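Long-range contacts in phospholipase C-beta (PLC-beta) (Sepia officinalis, PDB 3QR0), which belongs to the phospholipase C-beta family of multidomain proteins, with PH, EF-hand-like, TIM-barrel and C2 regions and a bound calcium ion: residues P16-Q21 and L43-K48; G49-W54 and T62-L67; V70-C75 and E136-A141; G25-K30 and V123-S128. All blocks are in the same frame, centred on the assembly; numbering follows the deposited sequence.

Contact 1: residues P16-Q21 and L43-K48; sequences PKVPEQ and LRVDPK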
loop_
_atom_site.group_PDB
_atom_site.type_symbol
_atom_site.label_atom_id
_atom_site.label_comp_id
_atom_site.label_asym_id
_atom_site.label_seq_id
_atom_site.Cartn_x
_atom_site.Cartn_y
_atom_site.Cartn_z
ATOM N N PRO A 16 -4.565 9.683 -14.999
ATOM C CA PRO A 16 -3.666 10.818 -15.218
ATOM C C PRO A 16 -4.023 11.619 -16.470
ATOM O O PRO A 16 -4.355 11.039 -17.504
ATOM C CB PRO A 16 -2.300 10.156 -15.387
ATOM C CG PRO A 16 -2.400 8.907 -14.633
ATOM C CD PRO A 16 -3.808 8.433 -14.806
ATOM N N LYS A 17 -3.975 12.940 -16.344
ATOM C CA LYS A 17 -4.219 13.852 -17.452
ATOM C C LYS A 17 -2.985 14.731 -17.583
ATOM O O LYS A 17 -2.750 15.592 -16.743
ATOM C CB LYS A 17 -5.464 14.697 -17.173
ATOM C CG LYS A 17 -5.834 15.635 -18.303
ATOM C CD LYS A 17 -7.265 16.122 -18.178
ATOM C CE LYS A 17 -7.624 17.043 -19.327
ATOM N NZ LYS A 17 -9.094 17.252 -19.437
ATOM N N VAL A 18 -2.181 14.484 -18.616
ATOM C CA VAL A 18 -0.866 15.112 -18.729
ATOM C C VAL A 18 -0.948 16.335 -19.631
ATOM O O VAL A 18 -1.276 16.202 -20.802
ATOM C CB VAL A 18 0.185 14.133 -19.293
ATOM C CG1 VAL A 18 1.571 14.777 -19.317
ATOM C CG2 VAL A 18 0.218 12.857 -18.470
ATOM N N PRO A 19 -0.652 17.533 -19.090
ATOM C CA PRO A 19 -0.701 18.740 -19.918
ATOM C C PRO A 19 0.227 18.656 -21.123
ATOM O O PRO A 19 1.298 18.053 -21.032
ATOM C CB PRO A 19 -0.211 19.843 -18.970
ATOM C CG PRO A 19 -0.438 19.316 -17.611
ATOM C CD PRO A 19 -0.271 17.841 -17.701
ATOM N N GLU A 20 -0.179 19.268 -22.235
ATOM C CA GLU A 20 0.665 19.317 -23.432
ATOM C C GLU A 20 2.075 19.848 -23.129
ATOM O O GLU A 20 3.045 19.411 -23.746
ATOM C CB GLU A 20 0.005 20.158 -24.534
ATOM C CG GLU A 20 -0.968 19.376 -25.409
ATOM C CD GLU A 20 -0.259 18.434 -26.372
ATOM O OE1 GLU A 20 0.505 18.926 -27.237
ATOM O OE2 GLU A 20 -0.467 17.206 -26.269
ATOM N N GLN A 21 2.175 20.775 -22.175
ATOM C CA GLN A 21 3.458 21.333 -21.743
ATOM C C GLN A 21 4.439 20.253 -21.279
ATOM O O GLN A 21 5.617 20.306 -21.624
ATOM C CB GLN A 21 3.246 22.345 -20.613
ATOM C CG GLN A 21 4.520 23.051 -20.139
ATOM C CD GLN A 21 4.285 23.943 -18.930
ATOM O OE1 GLN A 21 3.167 24.394 -18.685
ATOM N NE2 GLN A 21 5.345 24.201 -18.164
ATOM N N LEU A 43 13.262 17.314 -20.280
ATOM C CA LEU A 43 12.511 16.324 -19.516
ATOM C C LEU A 43 11.096 16.248 -20.076
ATOM O O LEU A 43 10.485 17.275 -20.356
ATOM C CB LEU A 43 12.479 16.712 -18.032
ATOM C CG LEU A 43 11.910 15.692 -17.040
ATOM C CD1 LEU A 43 12.732 14.401 -17.060
ATOM C CD2 LEU A 43 11.871 16.285 -15.633
ATOM N N ARG A 44 10.584 15.036 -20.259
ATOM C CA ARG A 44 9.246 14.845 -20.814
ATOM C C ARG A 44 8.478 13.775 -20.048
ATOM O O ARG A 44 9.076 12.917 -19.394
ATOM C CB ARG A 44 9.330 14.464 -22.293
ATOM C CG ARG A 44 10.150 15.427 -23.145
ATOM C CD ARG A 44 10.256 14.941 -24.572
ATOM N NE ARG A 44 8.977 15.041 -25.268
ATOM C CZ ARG A 44 8.731 14.540 -26.475
ATOM N NH1 ARG A 44 9.683 13.887 -27.136
ATOM N NH2 ARG A 44 7.531 14.696 -27.025
ATOM N N VAL A 45 7.150 13.855 -20.126
ATOM C CA VAL A 45 6.249 12.829 -19.598
ATOM C C VAL A 45 5.526 12.195 -20.780
ATOM O O VAL A 45 5.124 12.893 -21.720
ATOM C CB VAL A 45 5.202 13.438 -18.634
ATOM C CG1 VAL A 45 4.339 12.344 -17.998
ATOM C CG2 VAL A 45 5.892 14.283 -17.555
ATOM N N ASP A 46 5.349 10.881 -20.762
ATOM C CA ASP A 46 4.541 10.265 -21.815
ATOM C C ASP A 46 3.070 10.686 -21.638
ATOM O O ASP A 46 2.662 11.099 -20.545
ATOM C CB ASP A 46 4.687 8.748 -21.827
ATOM C CG ASP A 46 4.019 8.099 -20.645
ATOM O OD1 ASP A 46 2.898 7.572 -20.812
ATOM O OD2 ASP A 46 4.611 8.140 -19.544
ATOM N N PRO A 47 2.266 10.594 -22.712
ATOM C CA PRO A 47 0.885 11.078 -22.623
ATOM C C PRO A 47 -0.009 10.393 -21.577
ATOM O O PRO A 47 -1.056 10.948 -21.233
ATOM C CB PRO A 47 0.335 10.839 -24.035
ATOM C CG PRO A 47 1.520 10.776 -24.910
ATOM C CD PRO A 47 2.613 10.167 -24.079
ATOM N N LYS A 48 0.381 9.220 -21.075
ATOM C CA LYS A 48 -0.416 8.518 -20.054
ATOM C C LYS A 48 0.070 8.739 -18.622
ATOM O O LYS A 48 -0.514 8.191 -17.692
ATOM C CB LYS A 48 -0.449 7.011 -20.343
ATOM C CG LYS A 48 -1.079 6.648 -21.683
ATOM C CD LYS A 48 -2.536 7.065 -21.748
ATOM C CE LYS A 48 -3.294 6.303 -22.829
ATOM N NZ LYS A 48 -4.760 6.531 -22.742
HETATM O O HOH W 1 -3.019 12.559 -20.554
#

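Contact 2: residues G49-W54 and T62-L67; sequences GYFLYW and TQLLDL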
loop_
_atom_site.group_PDB
_atom_site.type_symbol
_atom_site.label_atom_id
_atom_site.label_comp_id
_atom_site.label_asym_id
_atom_site.label_seq_id
_atom_site.Cartn_x
_atom_site.Cartn_y
_atom_site.Cartn_z
ATOM N N GLY A 49 1.129 9.529 -18.442
ATOM C CA GLY A 49 1.671 9.805 -17.113
ATOM C C GLY A 49 2.304 8.598 -16.428
ATOM O O GLY A 49 2.111 8.391 -15.229
ATOM N N TYR A 50 3.063 7.804 -17.182
ATOM C CA TYR A 50 3.718 6.606 -16.639
ATOM C C TYR A 50 5.224 6.741 -16.460
ATOM O O TYR A 50 5.802 6.065 -15.606
ATOM C CB TYR A 50 3.451 5.391 -17.528
ATOM C CG TYR A 50 1.999 4.976 -17.599
ATOM C CD1 TYR A 50 1.172 5.045 -16.472
ATOM C CD2 TYR A 50 1.455 4.489 -18.779
ATOM C CE1 TYR A 50 -0.152 4.657 -16.529
ATOM C CE2 TYR A 50 0.123 4.090 -18.840
ATOM C CZ TYR A 50 -0.671 4.177 -17.709
ATOM O OH TYR A 50 -1.991 3.792 -17.744
ATOM N N PHE A 51 5.852 7.589 -17.274
ATOM C CA PHE A 51 7.303 7.749 -17.276
ATOM C C PHE A 51 7.706 9.205 -17.355
ATOM O O PHE A 51 7.057 9.992 -18.043
ATOM C CB PHE A 51 7.918 7.046 -18.491
ATOM C CG PHE A 51 7.658 5.572 -18.544
ATOM C CD1 PHE A 51 8.410 4.695 -17.780
ATOM C CD2 PHE A 51 6.674 5.057 -19.380
ATOM C CE1 PHE A 51 8.173 3.321 -17.828
ATOM C CE2 PHE A 51 6.428 3.687 -19.434
ATOM C CZ PHE A 51 7.180 2.819 -18.661
ATOM N N LEU A 52 8.771 9.548 -16.635
ATOM C CA LEU A 52 9.587 10.712 -16.946
ATOM C C LEU A 52 10.723 10.201 -17.814
ATOM O O LEU A 52 11.293 9.149 -17.521
ATOM C CB LEU A 52 10.188 11.320 -15.679
ATOM C CG LEU A 52 9.248 12.043 -14.721
ATOM C CD1 LEU A 52 10.004 12.462 -13.468
ATOM C CD2 LEU A 52 8.658 13.241 -15.413
ATOM N N TYR A 53 11.058 10.921 -18.878
ATOM C CA TYR A 53 12.169 10.496 -19.726
ATOM C C TYR A 53 12.931 11.676 -20.308
ATOM O O TYR A 53 12.401 12.788 -20.415
ATOM C CB TYR A 53 11.695 9.533 -20.826
ATOM C CG TYR A 53 10.806 10.128 -21.902
ATOM C CD1 TYR A 53 11.327 10.493 -23.138
ATOM C CD2 TYR A 53 9.439 10.299 -21.690
ATOM C CE1 TYR A 53 10.511 11.023 -24.139
ATOM C CE2 TYR A 53 8.613 10.831 -22.683
ATOM C CZ TYR A 53 9.158 11.187 -23.905
ATOM O OH TYR A 53 8.354 11.718 -24.890
ATOM N N TRP A 54 14.189 11.419 -20.652
ATOM C CA TRP A 54 15.081 12.437 -21.192
ATOM C C TRP A 54 16.278 11.773 -21.869
ATOM O O TRP A 54 16.635 10.630 -21.556
ATOM C CB TRP A 54 15.555 13.389 -20.087
ATOM C CG TRP A 54 16.425 12.738 -19.044
ATOM C CD1 TRP A 54 17.794 12.734 -19.003
ATOM C CD2 TRP A 54 15.991 12.000 -17.894
ATOM N NE1 TRP A 54 18.235 12.042 -17.901
ATOM C CE2 TRP A 54 17.150 11.581 -17.203
ATOM C CE3 TRP A 54 14.735 11.655 -17.377
ATOM C CZ2 TRP A 54 17.091 10.828 -16.024
ATOM C CZ3 TRP A 54 14.680 10.909 -16.204
ATOM C CH2 TRP A 54 15.856 10.505 -15.543
ATOM N N THR A 62 17.771 5.995 -23.978
ATOM C CA THR A 62 17.017 7.083 -23.383
ATOM C C THR A 62 16.894 6.803 -21.895
ATOM O O THR A 62 16.629 5.667 -21.492
ATOM C CB THR A 62 15.621 7.189 -24.004
ATOM O OG1 THR A 62 15.749 7.518 -25.394
ATOM C CG2 THR A 62 14.783 8.246 -23.286
ATOM N N GLN A 63 17.116 7.837 -21.089
ATOM C CA GLN A 63 17.049 7.726 -19.642
ATOM C C GLN A 63 15.600 7.882 -19.223
ATOM O O GLN A 63 14.838 8.591 -19.879
ATOM C CB GLN A 63 17.907 8.801 -18.982
ATOM C CG GLN A 63 19.362 8.772 -19.415
ATOM C CD GLN A 63 20.027 7.455 -19.098
ATOM O OE1 GLN A 63 20.272 6.636 -19.984
ATOM N NE2 GLN A 63 20.299 7.231 -17.827
ATOM N N LEU A 64 15.211 7.210 -18.147
ATOM C CA LEU A 64 13.837 7.311 -17.672
ATOM C C LEU A 64 13.698 7.044 -16.186
ATOM O O LEU A 64 14.588 6.466 -15.556
ATOM C CB LEU A 64 12.911 6.370 -18.461
ATOM C CG LEU A 64 13.005 4.861 -18.196
ATOM C CD1 LEU A 64 11.863 4.138 -18.884
ATOM C CD2 LEU A 64 14.339 4.301 -18.658
ATOM N N LEU A 65 12.575 7.504 -15.645
ATOM C CA LEU A 65 12.105 7.121 -14.326
ATOM C C LEU A 65 10.687 6.574 -14.466
ATOM O O LEU A 65 9.797 7.250 -14.999
ATOM C CB LEU A 65 12.106 8.310 -13.370
ATOM C CG LEU A 65 13.459 8.814 -12.871
ATOM C CD1 LEU A 65 13.254 10.041 -11.986
ATOM C CD2 LEU A 65 14.228 7.724 -12.121
ATOM N N ASP A 66 10.494 5.342 -14.010
ATOM C CA ASP A 66 9.180 4.715 -13.969
ATOM C C ASP A 66 8.450 5.318 -12.778
ATOM O O ASP A 66 8.860 5.125 -11.630
ATOM C CB ASP A 66 9.342 3.200 -13.806
ATOM C CG ASP A 66 8.029 2.438 -13.903
ATOM O OD1 ASP A 66 6.966 3.001 -13.592
ATOM O OD2 ASP A 66 8.070 1.247 -14.282
ATOM N N LEU A 67 7.369 6.047 -13.054
ATOM C CA LEU A 67 6.646 6.766 -12.005
ATOM C C LEU A 67 5.992 5.828 -10.980
ATOM O O LEU A 67 5.595 6.276 -9.903
ATOM C CB LEU A 67 5.602 7.704 -12.612
ATOM C CG LEU A 67 6.150 8.868 -13.442
ATOM C CD1 LEU A 67 5.020 9.767 -13.903
ATOM C CD2 LEU A 67 7.184 9.676 -12.661
HETATM O O HOH W 2 4.093 4.522 -13.895
#

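Contact 3: residues V70-C75 and E136-A141; sequences VRDIRC and EVFSYA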
loop_
_atom_site.group_PDB
_atom_site.type_symbol
_atom_site.label_atom_id
_atom_site.label_comp_id
_atom_site.label_asym_id
_atom_site.label_seq_id
_atom_site.Cartn_x
_atom_site.Cartn_y
_atom_site.Cartn_z
ATOM N N VAL A 70 8.305 6.328 -8.107
ATOM C CA VAL A 70 8.559 7.689 -7.643
ATOM C C VAL A 70 7.822 7.886 -6.319
ATOM O O VAL A 70 6.645 7.535 -6.192
ATOM C CB VAL A 70 8.145 8.751 -8.684
ATOM C CG1 VAL A 70 8.044 10.130 -8.040
ATOM C CG2 VAL A 70 9.148 8.760 -9.843
ATOM N N ARG A 71 8.540 8.415 -5.333
ATOM C CA ARG A 71 8.028 8.549 -3.967
ATOM C C ARG A 71 7.639 9.973 -3.635
ATOM O O ARG A 71 6.645 10.219 -2.952
ATOM C CB ARG A 71 9.084 8.059 -2.972
ATOM C CG ARG A 71 9.444 6.590 -3.135
ATOM C CD ARG A 71 8.288 5.691 -2.777
ATOM N NE ARG A 71 8.521 4.297 -3.145
ATOM C CZ ARG A 71 7.724 3.284 -2.813
ATOM N NH1 ARG A 71 6.633 3.486 -2.086
ATOM N NH2 ARG A 71 8.029 2.056 -3.203
ATOM N N ASP A 72 8.431 10.921 -4.108
ATOM C CA ASP A 72 8.116 12.315 -3.906
ATOM C C ASP A 72 8.817 13.161 -4.953
ATOM O O ASP A 72 9.814 12.742 -5.543
ATOM C CB ASP A 72 8.541 12.755 -2.501
ATOM C CG ASP A 72 7.697 13.904 -1.957
ATOM O OD1 ASP A 72 6.828 14.445 -2.682
ATOM O OD2 ASP A 72 7.911 14.274 -0.784
ATOM N N ILE A 73 8.253 14.338 -5.190
ATOM C CA ILE A 73 8.892 15.372 -5.971
ATOM C C ILE A 73 8.618 16.673 -5.237
ATOM O O ILE A 73 7.480 16.944 -4.839
ATOM C CB ILE A 73 8.410 15.398 -7.446
ATOM C CG1 ILE A 73 9.046 16.568 -8.200
ATOM C CG2 ILE A 73 6.889 15.429 -7.533
ATOM C CD1 ILE A 73 8.894 16.480 -9.707
ATOM N N ARG A 74 9.680 17.447 -5.019
ATOM C CA ARG A 74 9.623 18.656 -4.198
ATOM C C ARG A 74 10.246 19.819 -4.938
ATOM O O ARG A 74 11.138 19.628 -5.759
ATOM C CB ARG A 74 10.397 18.444 -2.899
ATOM C CG ARG A 74 9.852 17.344 -2.041
ATOM C CD ARG A 74 10.867 16.812 -1.057
ATOM N NE ARG A 74 10.412 15.526 -0.547
ATOM C CZ ARG A 74 11.141 14.690 0.187
ATOM N NH1 ARG A 74 12.381 15.001 0.551
ATOM N NH2 ARG A 74 10.606 13.538 0.567
ATOM N N CYS A 75 9.785 21.026 -4.636
ATOM C CA CYS A 75 10.340 22.221 -5.252
ATOM C C CYS A 75 10.483 23.344 -4.240
ATOM O O CYS A 75 10.004 23.242 -3.110
ATOM C CB CYS A 75 9.471 22.673 -6.426
ATOM S SG CYS A 75 7.812 23.246 -5.963
ATOM N N GLU A 136 2.221 18.093 -10.871
ATOM C CA GLU A 136 1.743 17.139 -11.871
ATOM C C GLU A 136 2.337 15.754 -11.659
ATOM O O GLU A 136 1.603 14.766 -11.601
ATOM C CB GLU A 136 2.047 17.636 -13.289
ATOM C CG GLU A 136 1.172 18.804 -13.740
ATOM C CD GLU A 136 -0.311 18.469 -13.788
ATOM O OE1 GLU A 136 -0.665 17.336 -14.181
ATOM O OE2 GLU A 136 -1.127 19.353 -13.437
ATOM N N VAL A 137 3.660 15.685 -11.534
ATOM C CA VAL A 137 4.346 14.402 -11.387
ATOM C C VAL A 137 3.935 13.680 -10.099
ATOM O O VAL A 137 3.757 12.463 -10.106
ATOM C CB VAL A 137 5.876 14.567 -11.446
ATOM C CG1 VAL A 137 6.575 13.254 -11.106
ATOM C CG2 VAL A 137 6.290 15.047 -12.825
ATOM N N PHE A 138 3.773 14.425 -9.006
ATOM C CA PHE A 138 3.314 13.821 -7.762
ATOM C C PHE A 138 1.944 13.163 -7.964
ATOM O O PHE A 138 1.741 12.018 -7.564
ATOM C CB PHE A 138 3.245 14.841 -6.622
ATOM C CG PHE A 138 2.996 14.214 -5.278
ATOM C CD1 PHE A 138 4.059 13.778 -4.496
ATOM C CD2 PHE A 138 1.702 14.035 -4.806
ATOM C CE1 PHE A 138 3.839 13.174 -3.253
ATOM C CE2 PHE A 138 1.469 13.433 -3.566
ATOM C CZ PHE A 138 2.547 13.006 -2.786
ATOM N N SER A 139 1.017 13.882 -8.599
ATOM C CA SER A 139 -0.320 13.342 -8.839
ATOM C C SER A 139 -0.277 12.062 -9.686
ATOM O O SER A 139 -1.066 11.158 -9.447
ATOM C CB SER A 139 -1.263 14.395 -9.457
ATOM O OG SER A 139 -0.959 14.643 -10.819
ATOM N N TYR A 140 0.654 11.965 -10.639
ATOM C CA TYR A 140 0.764 10.757 -11.473
ATOM C C TYR A 140 1.338 9.580 -10.697
ATOM O O TYR A 140 0.933 8.443 -10.922
ATOM C CB TYR A 140 1.636 10.963 -12.725
ATOM C CG TYR A 140 1.361 12.207 -13.528
ATOM C CD1 TYR A 140 0.069 12.717 -13.674
ATOM C CD2 TYR A 140 2.394 12.858 -14.179
ATOM C CE1 TYR A 140 -0.160 13.878 -14.425
ATOM C CE2 TYR A 140 2.177 13.998 -14.924
ATOM C CZ TYR A 140 0.908 14.506 -15.047
ATOM O OH TYR A 140 0.728 15.650 -15.792
ATOM N N ALA A 141 2.292 9.859 -9.809
ATOM C CA ALA A 141 2.931 8.829 -8.996
ATOM C C ALA A 141 1.981 8.250 -7.963
ATOM O O ALA A 141 2.138 7.094 -7.571
ATOM C CB ALA A 141 4.182 9.380 -8.297
#

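Contact 4: residues G25-K30 and V123-S128; sequences GDKFLK and VAENSS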
loop_
_atom_site.group_PDB
_atom_site.type_symbol
_atom_site.label_atom_id
_atom_site.label_comp_id
_atom_site.label_asym_id
_atom_site.label_seq_id
_atom_site.Cartn_x
_atom_site.Cartn_y
_atom_site.Cartn_z
ATOM N N GLY A 25 7.609 18.948 -23.089
ATOM C CA GLY A 25 8.736 18.900 -22.171
ATOM C C GLY A 25 9.291 20.266 -21.851
ATOM O O GLY A 25 9.023 21.238 -22.554
ATOM N N ASP A 26 10.067 20.326 -20.776
ATOM C CA ASP A 26 10.716 21.555 -20.353
ATOM C C ASP A 26 12.215 21.312 -20.163
ATOM O O ASP A 26 12.659 20.176 -19.959
ATOM C CB ASP A 26 10.075 22.082 -19.060
ATOM C CG ASP A 26 8.840 22.943 -19.320
ATOM O OD1 ASP A 26 8.914 23.868 -20.158
ATOM O OD2 ASP A 26 7.801 22.707 -18.673
ATOM N N LYS A 27 12.981 22.390 -20.257
ATOM C CA LYS A 27 14.427 22.336 -20.111
ATOM C C LYS A 27 14.787 22.413 -18.632
ATOM O O LYS A 27 14.228 23.222 -17.891
ATOM C CB LYS A 27 15.082 23.479 -20.893
ATOM C CG LYS A 27 14.743 23.459 -22.385
ATOM C CD LYS A 27 14.912 24.822 -23.065
ATOM C CE LYS A 27 16.261 24.978 -23.744
ATOM N NZ LYS A 27 16.229 26.024 -24.808
ATOM N N PHE A 28 15.696 21.541 -18.205
ATOM C CA PHE A 28 16.204 21.543 -16.833
ATOM C C PHE A 28 17.703 21.327 -16.852
ATOM O O PHE A 28 18.225 20.691 -17.764
ATOM C CB PHE A 28 15.602 20.399 -16.016
ATOM C CG PHE A 28 14.131 20.534 -15.736
ATOM C CD1 PHE A 28 13.687 21.053 -14.526
ATOM C CD2 PHE A 28 13.193 20.090 -16.658
ATOM C CE1 PHE A 28 12.329 21.156 -14.248
ATOM C CE2 PHE A 28 11.830 20.189 -16.392
ATOM C CZ PHE A 28 11.398 20.726 -15.182
ATOM N N LEU A 29 18.392 21.842 -15.839
ATOM C CA LEU A 29 19.767 21.431 -15.591
ATOM C C LEU A 29 19.726 20.290 -14.587
ATOM O O LEU A 29 19.097 20.408 -13.538
ATOM C CB LEU A 29 20.625 22.579 -15.056
ATOM C CG LEU A 29 21.013 23.673 -16.052
ATOM C CD1 LEU A 29 21.981 24.666 -15.396
ATOM C CD2 LEU A 29 21.631 23.108 -17.331
ATOM N N LYS A 30 20.378 19.184 -14.928
ATOM C CA LYS A 30 20.437 18.010 -14.060
ATOM C C LYS A 30 21.823 17.908 -13.438
ATOM O O LYS A 30 22.822 18.073 -14.126
ATOM C CB LYS A 30 20.134 16.753 -14.876
ATOM C CG LYS A 30 20.107 15.468 -14.079
ATOM C CD LYS A 30 19.849 14.276 -14.983
ATOM C CE LYS A 30 19.503 13.038 -14.167
ATOM N NZ LYS A 30 20.631 12.635 -13.287
ATOM N N VAL A 123 17.256 21.737 -11.933
ATOM C CA VAL A 123 17.007 23.176 -11.837
ATOM C C VAL A 123 16.150 23.586 -13.034
ATOM O O VAL A 123 16.560 23.396 -14.182
ATOM C CB VAL A 123 18.318 23.989 -11.840
ATOM C CG1 VAL A 123 18.031 25.483 -11.624
ATOM C CG2 VAL A 123 19.287 23.460 -10.779
ATOM N N ALA A 124 14.956 24.115 -12.766
ATOM C CA ALA A 124 14.070 24.626 -13.816
ATOM C C ALA A 124 14.513 26.029 -14.230
ATOM O O ALA A 124 15.354 26.628 -13.571
ATOM C CB ALA A 124 12.623 24.654 -13.331
ATOM N N GLU A 125 13.939 26.544 -15.318
ATOM C CA GLU A 125 14.237 27.904 -15.785
ATOM C C GLU A 125 13.591 28.971 -14.904
ATOM O O GLU A 125 14.036 30.117 -14.890
ATOM C CB GLU A 125 13.750 28.110 -17.219
ATOM C CG GLU A 125 14.562 27.402 -18.286
ATOM C CD GLU A 125 13.844 27.386 -19.621
ATOM O OE1 GLU A 125 12.703 26.872 -19.669
ATOM O OE2 GLU A 125 14.411 27.889 -20.613
ATOM N N ASN A 126 12.523 28.600 -14.203
ATOM C CA ASN A 126 11.824 29.521 -13.306
ATOM C C ASN A 126 11.012 28.765 -12.257
ATOM O O ASN A 126 10.956 27.534 -12.275
ATOM C CB ASN A 126 10.942 30.499 -14.104
ATOM C CG ASN A 126 9.862 29.801 -14.911
ATOM O OD1 ASN A 126 9.051 29.046 -14.374
ATOM N ND2 ASN A 126 9.845 30.056 -16.213
ATOM N N SER A 127 10.389 29.509 -11.347
ATOM C CA SER A 127 9.676 28.917 -10.221
ATOM C C SER A 127 8.346 28.286 -10.631
ATOM O O SER A 127 7.941 27.286 -10.049
ATOM C CB SER A 127 9.462 29.956 -9.111
ATOM O OG SER A 127 8.542 30.956 -9.509
ATOM N N SER A 128 7.683 28.854 -11.635
ATOM C CA SER A 128 6.401 28.323 -12.107
ATOM C C SER A 128 6.533 26.932 -12.733
ATOM O O SER A 128 5.698 26.063 -12.495
ATOM C CB SER A 128 5.760 29.280 -13.111
ATOM O OG SER A 128 5.467 30.515 -12.486
HETATM O O HOH W 3 11.521 24.811 -21.027
HETATM O O HOH W 4 12.343 25.111 -17.189
#

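Contact 1: residues P16-Q21 and L43-K48
No direct hydrogen bond joins residues 16-21 to residues 43-48; a water molecule carries the polar link. It accepts from Val18 N at 2.9 Å and donates to Pro47 O at 2.6 Å. Val18 also carries the apolar part, and its two methyls divide the work. CG1 lies anti to the backbone N (chi1 -176°) and meets Val45 CG1 at 3.9 Å, the two valines crossing obliquely. CG2 lies beside the backbone N and rests on the turn, with Val18 CG2 3.6 Å from Pro47 O. Pro16 adds its ring at the other end, where Pro16 CB sits 3.5 Å from Lys48 O. The turn follows strand 39-45 of the PH domain and leads to strand 51-54. It contains an Asx turn: Asp46 OD1 accepts from Lys48 N at 3.0 Å, the N-H coming from above the carboxylate plane. Asp46 OD2 accepts from the backbone N of Tyr50 and of Phe51. Three N-H groups thus grip one carboxylate, which probably favours its charged form. Pro19 takes the N-cap position of helix 20-24. From that helix Leu22 packs on Val45, and Ile23 touches Val18 and Pro47.

Contact 2: residues G49-W54 and T62-L67
The indole of Trp54, with Leu52 and Leu65 on the same face of the sheet, forms the apolar centre; Leu67 adds its side chain beside Leu52. Trp54 CG sits between the backbone N and the carbonyl carbon, the crowded position (chi1 66°). This lays the ring across the partner strand. Gln63 CB lies over the indole face in a CH-pi contact, 3.6 Å from the centroid of the five-membered ring of Trp54 and 23° off its normal. Leu65 comes to the ring edge instead, with Leu65 CG in plane and 4.0 Å from Trp54 CH2. Further along, Leu52 and Leu67 cross at about a right angle, and Leu52 CG meets Leu67 CD2 at 3.8 Å. On the other face Phe51 and Leu64 lie side by side, with Phe51 CD1 3.7 Å from Leu64 CD1.

The two strands form an antiparallel beta hairpin of the PH domain, their axes 168° apart. Leu52 with Leu65 and Trp54 with Gln63 are hydrogen-bonded pairs; Phe51 with Asp66 and Tyr53 with Leu64 are non-hydrogen-bonded. Leu65 N reaches Leu52 O at 2.8 Å in the carbonyl plane. Gln63 N meets Trp54 O at 2.9 Å, nearly along the C=O axis. One step further along, Leu67 N donates to Tyr50 O at 3.0 Å, from above the carbonyl plane. A water also donates to Tyr50 O, at 2.9 Å, and makes a longer bond to Asp66 OD1. That carboxylate oxygen has a stronger partner in Lys157 of helix 151-165, with which it forms a salt bridge.

Contact 3: residues V70-C75 and E136-A141
In the PH fold the C-terminal helix closes one end of the bent beta barrel, and here helix 127-141 meets strand 70-75. The segments run nearly antiparallel, crossing at -165°, with their axes 7.8 Å apart at the closest point. Val70 and Ile73 point toward the helix. Val70 CG1 touches Ala141 CB at 3.9 Å. Ile73 uses two branches: Ile73 CD1 reaches Val137 CB at 4.0 Å, and Ile73 CG2 lies 3.8 Å from Phe138 CB. Between Val70 and Ile73 the strand has a classic beta bulge, in which Arg71 and Asp72 both face Cys109 of strand 105-110. Asp72 starts away from the helix, but its carboxylate returns to the Phe138 ring, with Asp72 OD1 3.3 Å from Phe138 CE1. The two planes are 62° apart. Arg74 grips Asp72 side-on with two nitrogens, both to one oxygen: Arg74 NE is 2.8 Å and Arg74 NH2 3.1 Å from Asp72 OD2. This probably helps hold the carboxylate beside the ring. Lys406 forms a salt bridge with Asp72 OD1 and a cation-pi contact with Phe138. Arg74 has a second charged partner in Glu354, and Leu361 of helix 354-361 packs on both Asp72 and Phe138.

Contact 4: residues G25-K30 and V123-S128
Gly25 ends helix 20-24 with a positive phi of 109°, and the chain then enters strand 26-31. Asp26 reaches the other segment through a water that donates to Asp26 OD1 at 2.9 Å. The same water accepts from Lys27 N and donates to Glu125 OE1 at 2.7 Å. It therefore sits between two carboxylates and probably eases their repulsion. Lys27 bends at chi3, and Lys27 NZ stays 4.9 Å from Glu125 OE2, so their charged atoms do not meet. A second water receives the N-H of Glu125 and donates to Lys27 O at 2.8 Å; it also donates to Glu125 OE1. These two waters link Asp26 and Lys27 to Glu125.

The Phe28 ring meets Ala124, with Phe28 CE1 3.6 Å from Ala124 CB. Its backbone adds a CA-H...O contact, Phe28 CA lying 3.3 Å from Val123 O. Leu29 and Val123 form an antiparallel hydrogen-bonded pair. Leu29 N donates to Val123 O at 2.9 Å, on a lone pair in the carbonyl plane. Val123 N returns a bond to Leu29 O at 2.8 Å.

The pairing joins the first and last strands in sequence, 26-31 and 118-124, which are neighbours within the PH domain sheet, with strand 39-45 on the far side of strand 26-31. Asn126 then caps helix 127-141 by accepting from Val129 N with its OD1. From that helix, Trp133 packs edge-to-face with the Phe28 ring and donates from its NE1 to Asp26 OD2, and Val129 touches Phe28 and Ala124.

Overall arrangement
All four contacts lie in the PH domain and reach one seven-stranded antiparallel sheet. Contacts 1 and 2 are closest, their centres 11 Å apart, and Arg44 O accepts from Tyr53 N at 2.9 Å between them. Contact 4 lies 15 Å from contact 1, centre to centre, and Leu43 N bonds Asp26 O at 2.9 Å. Contacts 3 and 4 use opposite ends of helix 127-141; their nearest atoms are about 6 Å apart. Contact 2 meets that helix too, with Leu52 CD2 3.9 Å from Val137 CG2. The calcium ligands Asn339, Glu368, Asp370 and Glu417 belong to the X domain. Contact 3 touches that domain through helix 354-361 and Lys406; none of the four contacts includes a calcium ligand.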